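Local coordinates for protein translation factor SUI1 homolog (Pyrococcus horikoshii, PDB 5ZCY) that probably acts as a translation initiation factor of the SUI1 (aIF1/eIF1) family, binding RNA during the start of protein synthesis, at residues I28-A31 and K35-T38; A59-G64 and I72-D77. One frame throughout, in Å; residues are numbered along the deposited sequence.

Overall arrangement
Contacts 1 and 2 both involve the mixed, mostly antiparallel sheet of this small protein, with centres about 11 Å apart. Contact 1 (28-31 with 35-38) lies at the surface, about 12 Å from the centre of the chain, and joins strands 24-30 and 36-41 of a hairpin through backbone pairing, water bridges and charged side chains. Contact 2 (59-64 with 72-77) is partly buried, about 9 Å from that centre; there the chain leaving helix 50-61 is tied to the end of strand 71-75 by two hydrogen bonds together with leucine packing. Strands 36-41 and 71-75 are neighbours, and Thr-38 O lies 2.8 Å from Leu-74 N, a probable hydrogen bond between the contacts.

Contact 1. Residues I28-A31 and K35-T38; sequences IERA and KVKT
One face of the Arg-30 guanidinium is met by Val-36 CG1, which lies 3.5 Å above the plane and is offset toward the rim, while Lys-35 O approaches the group obliquely. This pair sits at the loop end of a beta hairpin formed by strands 24-30 and 36-41, whose short segments run antiparallel at 147°. Bends at chi2 and chi3 (both -49°) fold the arginine back over the valine, although its CB starts away from the other strand. Water 2 then links the two sides, accepting from Arg-30 NH2 and donating to Lys-35 O. Arg-30 and Ala-31 belong, with Arg-32, to a pocket holding a nitrite ion, probably taken from the crystallisation liquor.

The backbone evidence for pairing is a reciprocal couple: Glu-29 N donates to Lys-37 O and Lys-37 N to Glu-29 O, each at 2.9 Å. Ala-31 N adds a third bond to Lys-35 O, arriving from above the carbonyl plane, 36° out of it; the same oxygen also accepts from water 2.

Ile-28 and Thr-38 share one sheet face. CG2 of Ile-28 packs 3.6 Å from Val-36 CB, and its CD1 reaches Thr-38 OG1, a hydroxyl hydrogen-bonded to Gly-76 O and His-78 N. Asp-77 and Arg-79 also touch Ile-28.

On the reverse face Lys-37 runs extended across Glu-29. Glu-29 OE1 and Lys-37 NZ are 4.1 Å apart, beyond a salt bridge; each residue has its salt bridge outside the hairpin, Glu-29 OE2 with Arg-71 and Lys-37 NZ with Glu-73. Water 1 bridges Glu-29 and Lys-37, donating to OE1 and accepting weakly from NZ, while the methylene Lys-37 CE lies 3.4 Å from Glu-29 OE1.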
ATOM      1  N   ILE A  28      -7.885   3.132  -4.774  1.00 11.50           N
ATOM      2  CA  ILE A  28      -8.459   1.930  -5.383  1.00 11.52           C
ATOM      3  C   ILE A  28      -8.458   2.077  -6.842  1.00 11.89           C
ATOM      4  O   ILE A  28      -8.697   3.178  -7.406  1.00 12.45           O
ATOM      5  CB  ILE A  28      -9.928   1.775  -4.968  1.00 14.49           C
ATOM      6  CG1 ILE A  28     -10.068   1.637  -3.511  1.00 16.00           C
ATOM      7  CG2 ILE A  28     -10.614   0.684  -5.810  1.00 16.27           C
ATOM      8  CD1 ILE A  28      -9.343   0.444  -3.017  1.00 14.78           C
ATOM      9  N   GLU A  29      -8.131   1.000  -7.550  1.00 11.36           N
ATOM     10  CA  GLU A  29      -8.274   0.870  -9.033  1.00 11.87           C
ATOM     11  C   GLU A  29      -9.213  -0.304  -9.287  1.00 14.96           C
ATOM     12  O   GLU A  29      -9.453  -1.191  -8.469  1.00 12.93           O
ATOM     13  CB  GLU A  29      -6.955   0.641  -9.749  1.00 14.47           C
ATOM     14  CG  GLU A  29      -6.085   1.899  -9.877  1.00 14.97           C
ATOM     15  CD  GLU A  29      -4.782   1.750 -10.622  1.00 17.22           C
ATOM     16  OE1 GLU A  29      -4.341   0.620 -10.889  1.00 19.34           O
ATOM     17  OE2 GLU A  29      -4.105   2.843 -10.897  1.00 21.14           O
ATOM     18  N   ARG A  30      -9.776  -0.262 -10.499  1.00 16.87           N
ATOM     19  CA  ARG A  30     -10.730  -1.327 -10.922  1.00 15.52           C
ATOM     20  C   ARG A  30      -9.998  -2.520 -11.317  1.00 14.22           C
ATOM     21  O   ARG A  30      -8.886  -2.500 -11.838  1.00 14.92           O
ATOM     22  CB  ARG A  30     -11.478  -0.942 -12.204  1.00 17.33           C
ATOM     23  CG  ARG A  30     -12.097   0.351 -12.209  1.00 19.34           C
ATOM     24  CD  ARG A  30     -12.899   0.623 -11.045  1.00 18.77           C
ATOM     25  NE  ARG A  30     -13.811  -0.427 -10.744  1.00 20.21           N
ATOM     26  CZ  ARG A  30     -14.675  -0.411  -9.703  1.00 25.22           C
ATOM     27  NH1 ARG A  30     -14.669   0.590  -8.891  1.00 23.71           N
ATOM     28  NH2 ARG A  30     -15.509  -1.423  -9.440  1.00 25.63           N
ATOM     29  N   ALA A  31     -10.623  -3.676 -10.940  1.00 13.21           N
ATOM     30  CA  ALA A  31     -10.233  -4.974 -11.429  1.00 13.76           C
ATOM     31  C   ALA A  31     -11.408  -5.502 -12.242  1.00 12.61           C
ATOM     32  O   ALA A  31     -12.506  -4.959 -12.277  1.00 16.66           O
ATOM     33  CB  ALA A  31      -9.783  -5.896 -10.319  1.00 14.07           C
ATOM     34  N   LYS A  35     -14.552  -6.624  -9.131  1.00 10.54           N
ATOM     35  CA  LYS A  35     -13.620  -6.525  -8.072  1.00 11.15           C
ATOM     36  C   LYS A  35     -12.802  -5.291  -8.184  1.00 10.99           C
ATOM     37  O   LYS A  35     -12.746  -4.617  -9.182  1.00 12.06           O
ATOM     38  CB  LYS A  35     -12.669  -7.760  -8.188  1.00 11.18           C
ATOM     39  CG  LYS A  35     -13.372  -9.190  -8.285  1.00 13.86           C
ATOM     40  CD  LYS A  35     -13.999  -9.519  -6.976  1.00 17.16           C
ATOM     41  CE  LYS A  35     -15.430 -10.010  -7.027  1.00 21.37           C
ATOM     42  NZ  LYS A  35     -15.844 -10.287  -5.584  1.00 20.77           N
ATOM     43  N   VAL A  36     -12.054  -5.022  -7.066  1.00  9.79           N
ATOM     44  CA  VAL A  36     -11.191  -3.852  -6.992  1.00 12.55           C
ATOM     45  C   VAL A  36      -9.826  -4.242  -6.478  1.00 10.88           C
ATOM     46  O   VAL A  36      -9.662  -5.333  -5.930  1.00 10.36           O
ATOM     47  CB  VAL A  36     -11.739  -2.659  -6.251  1.00 13.53           C
ATOM     48  CG1 VAL A  36     -13.120  -2.210  -6.848  1.00 15.69           C
ATOM     49  CG2 VAL A  36     -11.900  -2.929  -4.814  1.00 14.34           C
ATOM     50  N   LYS A  37      -8.891  -3.334  -6.615  1.00 10.14           N
ATOM     51  CA  LYS A  37      -7.524  -3.498  -6.130  1.00  9.67           C
ATOM     52  C   LYS A  37      -7.115  -2.240  -5.382  1.00  8.96           C
ATOM     53  O   LYS A  37      -7.511  -1.131  -5.730  1.00  9.63           O
ATOM     54  CB  LYS A  37      -6.539  -3.862  -7.152  1.00 12.32           C
ATOM     55  CG  LYS A  37      -6.458  -2.967  -8.296  1.00 14.83           C
ATOM     56  CD  LYS A  37      -5.542  -3.590  -9.395  1.00 17.80           C
ATOM     57  CE  LYS A  37      -5.236  -2.658 -10.518  1.00 21.03           C
ATOM     58  NZ  LYS A  37      -4.387  -3.428 -11.528  1.00 21.43           N
ATOM     59  N   THR A  38      -6.277  -2.422  -4.373  1.00  8.58           N
ATOM     60  CA  THR A  38      -5.714  -1.338  -3.575  1.00  7.70           C
ATOM     61  C   THR A  38      -4.298  -1.046  -4.068  1.00  9.17           C
ATOM     62  O   THR A  38      -3.495  -2.010  -4.162  1.00 10.64           O
ATOM     63  CB  THR A  38      -5.670  -1.684  -2.130  1.00  8.47           C
ATOM     64  OG1 THR A  38      -6.957  -1.974  -1.636  1.00 10.23           O
ATOM     65  CG2 THR A  38      -5.065  -0.611  -1.216  1.00 10.69           C
TER
HETATM   66  O   HOH W   1      -4.680  -0.986 -13.000  1.00 32.69           O
HETATM   67  O   HOH W   2     -14.588  -3.459 -10.923  1.00 19.44           O

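Contact 2. Residues A59-G64 and I72-D77; sequences AKLACG and IELQGD
A chi1 of 167° swings the Gln-75 side chain away from its own N, and the extended chain beyond CG brings OE1 to the amide of Gly-64. Gly-64 N donates to Gln-75 OE1 at 2.8 Å, nearly straight at 173°. The return bond, from Gln-75 N to Gly-64 O, measures 2.9 Å and enters from above the carbonyl plane, 52° out of it. Gly-64 is therefore gripped through both its N-H and its carbonyl by one residue, which contributes a side chain to one bond and a backbone amide to the other.

The pair of bonds ties the connection between helix 50-61 and strand 65-68, first strand of the beta hairpin 65-68/71-75, to the end of strand 71-75, just after Ala-62 turns the chain with positive phi. Beside these bonds, Cys-63 CB packs 3.5 Å from Gln-75 O, which is hydrogen-bonded to His-78 NE2. On the side of the buried Leu-74, Leu-61 and Leu-74 cross at about a right angle, meeting through their CD1 methyls at 3.9 Å. Lys-58 of the helix touches Leu-74 as well, and Leu-85 of helix 82-88 touches Leu-61.

The chemistry implies direction-dependent N-H...O bonding at the exposed Gln-75, and undirected van der Waals contact at Leu-61 and Leu-74.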
ATOM      1  N   ALA A  59       0.394 -11.564   3.033  1.00 17.17           N
ATOM      2  CA  ALA A  59       0.276 -12.601   4.065  1.00 18.68           C
ATOM      3  C   ALA A  59      -0.621 -12.152   5.159  1.00 19.31           C
ATOM      4  O   ALA A  59      -1.490 -12.965   5.595  1.00 22.45           O
ATOM      5  CB  ALA A  59       1.674 -12.966   4.582  1.00 19.25           C
ATOM      6  N   LYS A  60      -0.563 -10.893   5.618  1.00 17.29           N
ATOM      7  CA  LYS A  60      -1.368 -10.393   6.649  1.00 17.98           C
ATOM      8  C   LYS A  60      -2.857 -10.394   6.264  1.00 17.60           C
ATOM      9  O   LYS A  60      -3.707 -10.724   7.074  1.00 22.62           O
ATOM     10  CB  LYS A  60      -0.991  -8.984   7.120  1.00 21.34           C
ATOM     11  CG  LYS A  60       0.365  -8.831   7.841  1.00 25.92           C
ATOM     12  CD  LYS A  60       0.860  -7.387   7.685  1.00 32.67           C
ATOM     13  CE  LYS A  60       1.857  -6.898   8.739  1.00 37.83           C
ATOM     14  NZ  LYS A  60       1.722  -5.413   8.818  1.00 31.45           N
ATOM     15  N   LEU A  61      -3.141 -10.069   4.988  1.00 16.35           N
ATOM     16  CA  LEU A  61      -4.526  -9.948   4.510  1.00 17.30           C
ATOM     17  C   LEU A  61      -4.995 -11.244   3.813  1.00 19.47           C
ATOM     18  O   LEU A  61      -6.183 -11.265   3.361  1.00 22.61           O
ATOM     19  CB  LEU A  61      -4.539  -8.762   3.530  1.00 14.61           C
ATOM     20  CG  LEU A  61      -4.328  -7.407   4.063  1.00 13.87           C
ATOM     21  CD1 LEU A  61      -3.957  -6.382   3.033  1.00 13.84           C
ATOM     22  CD2 LEU A  61      -5.542  -6.906   4.948  1.00 16.32           C
ATOM     23  N   ALA A  62      -4.160 -12.244   3.575  1.00 20.52           N
ATOM     24  CA  ALA A  62      -4.484 -13.469   2.739  1.00 19.48           C
ATOM     25  C   ALA A  62      -5.088 -13.079   1.442  1.00 22.90           C
ATOM     26  O   ALA A  62      -6.186 -13.492   1.063  1.00 22.77           O
ATOM     27  CB  ALA A  62      -5.426 -14.427   3.478  1.00 23.98           C
ATOM     28  N   CYS A  63      -4.422 -12.180   0.745  1.00 18.76           N
ATOM     29  CA  CYS A  63      -4.929 -11.635  -0.546  1.00 15.30           C
ATOM     30  C   CYS A  63      -3.882 -11.751  -1.605  1.00 12.73           C
ATOM     31  O   CYS A  63      -2.647 -11.916  -1.258  1.00 16.29           O
ATOM     32  CB  CYS A  63      -5.384 -10.151  -0.429  1.00 14.17           C
ATOM     33  SG  CYS A  63      -4.123  -8.969  -0.103  1.00 14.96           S
ATOM     34  N   GLY A  64      -4.164 -11.702  -2.858  1.00 12.60           N
ATOM     35  CA  GLY A  64      -3.188 -11.581  -3.874  1.00 14.04           C
ATOM     36  C   GLY A  64      -2.579 -10.207  -3.940  1.00 13.33           C
ATOM     37  O   GLY A  64      -3.053  -9.287  -3.278  1.00 12.36           O
ATOM     38  N   ILE A  72       2.726  -0.947  -5.063  1.00  9.74           N
ATOM     39  CA  ILE A  72       2.222  -2.220  -4.609  1.00  9.96           C
ATOM     40  C   ILE A  72       0.734  -2.258  -4.951  1.00  9.87           C
ATOM     41  O   ILE A  72       0.018  -1.289  -4.739  1.00 10.65           O
ATOM     42  CB  ILE A  72       2.401  -2.367  -3.111  1.00 10.25           C
ATOM     43  CG1 ILE A  72       3.950  -2.364  -2.771  1.00 10.46           C
ATOM     44  CG2 ILE A  72       1.696  -3.594  -2.535  1.00  9.37           C
ATOM     45  CD1 ILE A  72       4.293  -2.317  -1.326  1.00 11.87           C
ATOM     46  N   GLU A  73       0.313  -3.395  -5.497  1.00  9.57           N
ATOM     47  CA  GLU A  73      -1.090  -3.670  -5.825  1.00  9.78           C
ATOM     48  C   GLU A  73      -1.576  -4.816  -5.038  1.00 10.86           C
ATOM     49  O   GLU A  73      -0.932  -5.890  -5.009  1.00 13.43           O
ATOM     50  CB  GLU A  73      -1.281  -3.921  -7.336  1.00 12.03           C
ATOM     51  CG  GLU A  73      -0.654  -2.928  -8.229  1.00 13.61           C
ATOM     52  CD  GLU A  73      -1.122  -3.064  -9.709  1.00 17.18           C
ATOM     53  OE1 GLU A  73      -1.978  -3.912  -9.984  1.00 20.84           O
ATOM     54  OE2 GLU A  73      -0.532  -2.298 -10.535  1.00 24.89           O
ATOM     55  N   LEU A  74      -2.680  -4.673  -4.343  1.00  9.76           N
ATOM     56  CA  LEU A  74      -3.303  -5.717  -3.531  1.00  9.50           C
ATOM     57  C   LEU A  74      -4.682  -6.047  -4.039  1.00 10.93           C
ATOM     58  O   LEU A  74      -5.457  -5.129  -4.386  1.00 10.34           O
ATOM     59  CB  LEU A  74      -3.446  -5.342  -2.057  1.00  9.72           C
ATOM     60  CG  LEU A  74      -2.141  -4.936  -1.381  1.00 11.39           C
ATOM     61  CD1 LEU A  74      -2.385  -4.422  -0.002  1.00 13.53           C
ATOM     62  CD2 LEU A  74      -1.178  -6.107  -1.312  1.00 13.68           C
ATOM     63  N   GLN A  75      -5.044  -7.318  -4.087  1.00 10.10           N
ATOM     64  CA  GLN A  75      -6.408  -7.726  -4.442  1.00 11.12           C
ATOM     65  C   GLN A  75      -7.390  -7.312  -3.343  1.00 10.64           C
ATOM     66  O   GLN A  75      -7.133  -7.620  -2.175  1.00 12.23           O
ATOM     67  CB  GLN A  75      -6.426  -9.260  -4.489  1.00 13.02           C
ATOM     68  CG  GLN A  75      -7.757  -9.938  -4.539  1.00 18.38           C
ATOM     69  CD  GLN A  75      -7.699 -11.424  -4.372  1.00 18.85           C
ATOM     70  OE1 GLN A  75      -6.847 -12.069  -3.688  1.00 18.57           O
ATOM     71  NE2 GLN A  75      -8.690 -12.041  -4.958  1.00 23.09           N
ATOM     72  N   GLY A  76      -8.421  -6.613  -3.706  1.00  9.56           N
ATOM     73  CA  GLY A  76      -9.444  -6.125  -2.802  1.00  9.94           C
ATOM     74  C   GLY A  76      -9.231  -4.757  -2.303  1.00 10.42           C
ATOM     75  O   GLY A  76      -8.179  -4.191  -2.608  1.00 11.85           O
ATOM     76  N   ASP A  77     -10.168  -4.201  -1.573  1.00  9.45           N
ATOM     77  CA  ASP A  77     -10.109  -2.862  -0.991  1.00  8.49           C
ATOM     78  C   ASP A  77      -9.695  -3.016   0.466  1.00  9.66           C
ATOM     79  O   ASP A  77     -10.455  -3.588   1.301  1.00 12.02           O
ATOM     80  CB  ASP A  77     -11.489  -2.181  -1.045  1.00  8.83           C
ATOM     81  CG  ASP A  77     -11.509  -0.798  -0.545  1.00 11.05           C
ATOM     82  OD1 ASP A  77     -10.621  -0.371   0.244  1.00 10.35           O
ATOM     83  OD2 ASP A  77     -12.473  -0.064  -0.943  1.00 12.71           O
TER